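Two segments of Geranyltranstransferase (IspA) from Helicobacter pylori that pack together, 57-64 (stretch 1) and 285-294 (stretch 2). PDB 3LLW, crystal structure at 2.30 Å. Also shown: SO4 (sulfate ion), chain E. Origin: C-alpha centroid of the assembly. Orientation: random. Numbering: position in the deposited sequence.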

# COMPACT_ATOMS: atom_id res chain seq x y z
N LEU A 57 -4.30 5.49 -20.24
CA LEU A 57 -4.98 6.52 -21.03
C LEU A 57 -5.27 6.10 -22.47
O LEU A 57 -6.24 6.56 -23.04
N ALA A 58 -4.45 5.22 -23.04
CA ALA A 58 -4.70 4.69 -24.37
C ALA A 58 -6.04 3.97 -24.44
O ALA A 58 -6.78 4.17 -25.38
N VAL A 59 -6.34 3.16 -23.43
CA VAL A 59 -7.57 2.37 -23.37
C VAL A 59 -8.76 3.28 -23.07
O VAL A 59 -9.81 3.17 -23.70
N LEU A 60 -8.57 4.18 -22.13
CA LEU A 60 -9.62 5.03 -21.64
C LEU A 60 -10.09 6.11 -22.63
O LEU A 60 -11.30 6.23 -22.89
N CYS A 61 -9.15 6.86 -23.20
CA CYS A 61 -9.45 7.88 -24.23
C CYS A 61 -10.16 7.31 -25.45
O CYS A 61 -11.00 7.98 -26.05
N ALA A 62 -9.79 6.09 -25.81
CA ALA A 62 -10.42 5.36 -26.89
C ALA A 62 -11.87 4.96 -26.59
O ALA A 62 -12.72 4.99 -27.47
N LEU A 63 -12.15 4.61 -25.34
CA LEU A 63 -13.42 3.96 -25.00
C LEU A 63 -14.50 4.91 -24.46
O LEU A 63 -15.69 4.61 -24.56
N VAL A 64 -14.08 6.03 -23.88
CA VAL A 64 -15.05 7.04 -23.48
C VAL A 64 -15.07 8.17 -24.52
O VAL A 64 -14.03 8.50 -25.10
N ALA A 285 -14.13 -4.86 -34.00
CA ALA A 285 -15.01 -4.44 -32.90
C ALA A 285 -14.53 -3.20 -32.12
O ALA A 285 -15.35 -2.51 -31.50
N TYR A 286 -13.23 -2.92 -32.16
CA TYR A 286 -12.67 -1.80 -31.39
C TYR A 286 -11.62 -0.96 -32.13
O TYR A 286 -10.46 -0.95 -31.71
N PRO A 287 -12.02 -0.25 -33.21
CA PRO A 287 -11.06 0.52 -34.03
C PRO A 287 -10.27 1.63 -33.32
O PRO A 287 -9.06 1.75 -33.55
N LEU A 288 -10.93 2.43 -32.48
CA LEU A 288 -10.28 3.54 -31.77
C LEU A 288 -9.27 3.03 -30.74
O LEU A 288 -8.19 3.60 -30.58
N LEU A 289 -9.63 1.93 -30.08
CA LEU A 289 -8.75 1.24 -29.14
C LEU A 289 -7.54 0.65 -29.85
O LEU A 289 -6.39 0.82 -29.40
N GLN A 290 -7.81 -0.02 -30.97
CA GLN A 290 -6.75 -0.60 -31.77
C GLN A 290 -5.77 0.49 -32.23
O GLN A 290 -4.56 0.26 -32.24
N GLU A 291 -6.31 1.66 -32.57
CA GLU A 291 -5.53 2.76 -33.11
C GLU A 291 -4.59 3.34 -32.07
O GLU A 291 -3.41 3.56 -32.35
N ASN A 292 -5.11 3.59 -30.86
CA ASN A 292 -4.31 4.10 -29.75
C ASN A 292 -3.22 3.12 -29.30
O ASN A 292 -2.07 3.51 -29.13
N LEU A 293 -3.60 1.85 -29.14
CA LEU A 293 -2.64 0.82 -28.76
C LEU A 293 -1.56 0.61 -29.81
O LEU A 293 -0.38 0.58 -29.48
N ASN A 294 -1.97 0.52 -31.08
CA ASN A 294 -1.05 0.37 -32.21
C ASN A 294 -0.01 1.49 -32.24
O ASN A 294 1.18 1.21 -32.41

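A single side-chain-to-backbone hydrogen bond crosses an otherwise apolar contact between two helices: Asn292 ND2 donates to the carbonyl oxygen of Ala58, with ND2 to O at 3.1 Å and a nearly straight N-H...O angle of 166°. The usual helical bond from Ala62 N to Ala58 O is not formed, the two atoms being 3.6 Å apart. The helices, 57-63 and 287-294, run close to antiparallel (150°), and their axes approach to 8.3 Å. At this spacing alanines face the other helix: Ala58 and Ala62, one turn apart, both point toward stretch 2, and the CA atoms of Ala62 and Leu289 lie 5.0 Å apart, those of Ala58 and Asn292 5.4 Å.

Asn292 also points toward its neighbour, with chi1 m (-70°) and chi2 near 2°. This conformation brings ND2 beside Ala62 CB, 3.5 Å away, while it bonds to Ala58 O; ND2 also lies 4.2 Å from Cys61 CB. The bond gives the buried ND2 a polar partner. Ala62, the residue with the most area covered by the other stretch, sets its methyl against the backbone of the facing helix, CB lying 3.6 Å from Leu289 CA and 3.7 Å from Leu288 O.

Two leucines whose CA-to-CB bonds point sideways bring their ends nearer to stretch 1. Leu289, chi1 t and chi2 p, extends CD1 to 3.7 Å from Val59 CA and 4.0 Å from Val59 CG1; Val59 itself is t and points sideways. Leu293, chi1 m and chi2 t, places CD2 4.0 Å from Ala58 CB. Leu288, also m and t, points toward stretch 1 but is exposed, and its CB comes within 4.3 Å of Ala62 CB. Leu63 (m, t) likewise starts sideways and turns its end inward, so that CD2 meets Tyr286 CD2 at 4.1 Å; the ring, on a side chain with chi1 m, receives this methyl obliquely. Leu57 and Leu60 make no contact here, and Gln290 points away.

A sulfate, probably from the crystallisation liquor, sits at the start of helix 287-294, where Tyr286 holds the N-cap position. Two amides of the first turn bind it: Leu288 N donates to sulfate O1 at 2.8 Å and Leu289 N to sulfate O2 at 3.0 Å. The anion suits the positive end of the helix dipole. SO4 O3 comes within 3.4 Å of Ala62 O, near the C-terminal end of helix 57-63, a proximity and not a hydrogen bond.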

# COMPACT_ATOMS: atom_id res chain seq x y z
CB LEU A 57 -4.21 7.83 -20.98
CG LEU A 57 -4.22 8.56 -19.64
CD1 LEU A 57 -3.14 9.66 -19.63
CD2 LEU A 57 -5.60 9.13 -19.37
CB ALA A 58 -3.60 3.76 -24.80
CB VAL A 59 -7.48 1.26 -22.28
CG1 VAL A 59 -8.67 0.31 -22.35
CG2 VAL A 59 -6.22 0.46 -22.46
CB LEU A 60 -9.17 5.65 -20.33
CG LEU A 60 -10.10 6.59 -19.62
CD1 LEU A 60 -11.23 5.82 -18.94
CD2 LEU A 60 -9.25 7.27 -18.62
CB CYS A 61 -8.18 8.58 -24.71
SG CYS A 61 -7.38 9.60 -23.50
CB ALA A 62 -9.62 4.14 -27.21
CB LEU A 63 -13.21 2.79 -24.04
CG LEU A 63 -12.53 1.52 -24.58
CD1 LEU A 63 -12.21 0.59 -23.41
CD2 LEU A 63 -13.36 0.79 -25.64
CB VAL A 64 -14.82 7.55 -22.01
CG1 VAL A 64 -13.46 8.20 -21.84
CG2 VAL A 64 -15.92 8.50 -21.56
CB ALA A 285 -15.26 -5.60 -31.94
CB TYR A 286 -12.06 -2.31 -30.07
CG TYR A 286 -13.07 -2.95 -29.16
CD1 TYR A 286 -13.20 -4.34 -29.09
CD2 TYR A 286 -13.92 -2.17 -28.38
CE1 TYR A 286 -14.16 -4.94 -28.25
CE2 TYR A 286 -14.86 -2.74 -27.55
CZ TYR A 286 -14.98 -4.12 -27.49
OH TYR A 286 -15.93 -4.66 -26.65
CB PRO A 287 -11.93 1.10 -35.16
CG PRO A 287 -13.34 1.01 -34.67
CD PRO A 287 -13.38 -0.19 -33.78
CB LEU A 288 -11.30 4.48 -31.12
CG LEU A 288 -12.35 5.13 -32.04
CD1 LEU A 288 -13.42 5.88 -31.24
CD2 LEU A 288 -11.71 6.05 -33.08
CB LEU A 289 -9.52 0.15 -28.38
CG LEU A 289 -8.80 -0.74 -27.34
CD1 LEU A 289 -8.12 0.07 -26.26
CD2 LEU A 289 -9.78 -1.73 -26.72
CB GLN A 290 -7.33 -1.35 -32.97
CG GLN A 290 -6.35 -2.29 -33.68
CD GLN A 290 -5.47 -1.58 -34.70
OE1 GLN A 290 -5.91 -0.64 -35.38
NE2 GLN A 290 -4.22 -2.03 -34.82
CB GLU A 291 -6.46 3.83 -33.67
CG GLU A 291 -5.77 4.92 -34.47
CD GLU A 291 -6.75 5.81 -35.23
OE1 GLU A 291 -7.71 6.35 -34.60
OE2 GLU A 291 -6.57 5.98 -36.45
CB ASN A 292 -5.21 4.48 -28.56
CG ASN A 292 -6.05 5.71 -28.82
OD1 ASN A 292 -6.01 6.28 -29.91
ND2 ASN A 292 -6.83 6.13 -27.82
CB LEU A 293 -3.35 -0.49 -28.41
CG LEU A 293 -4.17 -0.47 -27.11
CD1 LEU A 293 -4.83 -1.81 -26.88
CD2 LEU A 293 -3.31 -0.08 -25.92
CB ASN A 294 -1.84 0.31 -33.52
CG ASN A 294 -0.97 0.06 -34.73
OD1 ASN A 294 -0.82 0.95 -35.57
ND2 ASN A 294 -0.43 -1.15 -34.86
S SO4 E . -13.79 1.66 -30.16
O1 SO4 E . -13.57 2.14 -31.52
O2 SO4 E . -12.52 1.22 -29.58
O3 SO4 E . -14.37 2.74 -29.36
O4 SO4 E . -14.75 0.55 -30.21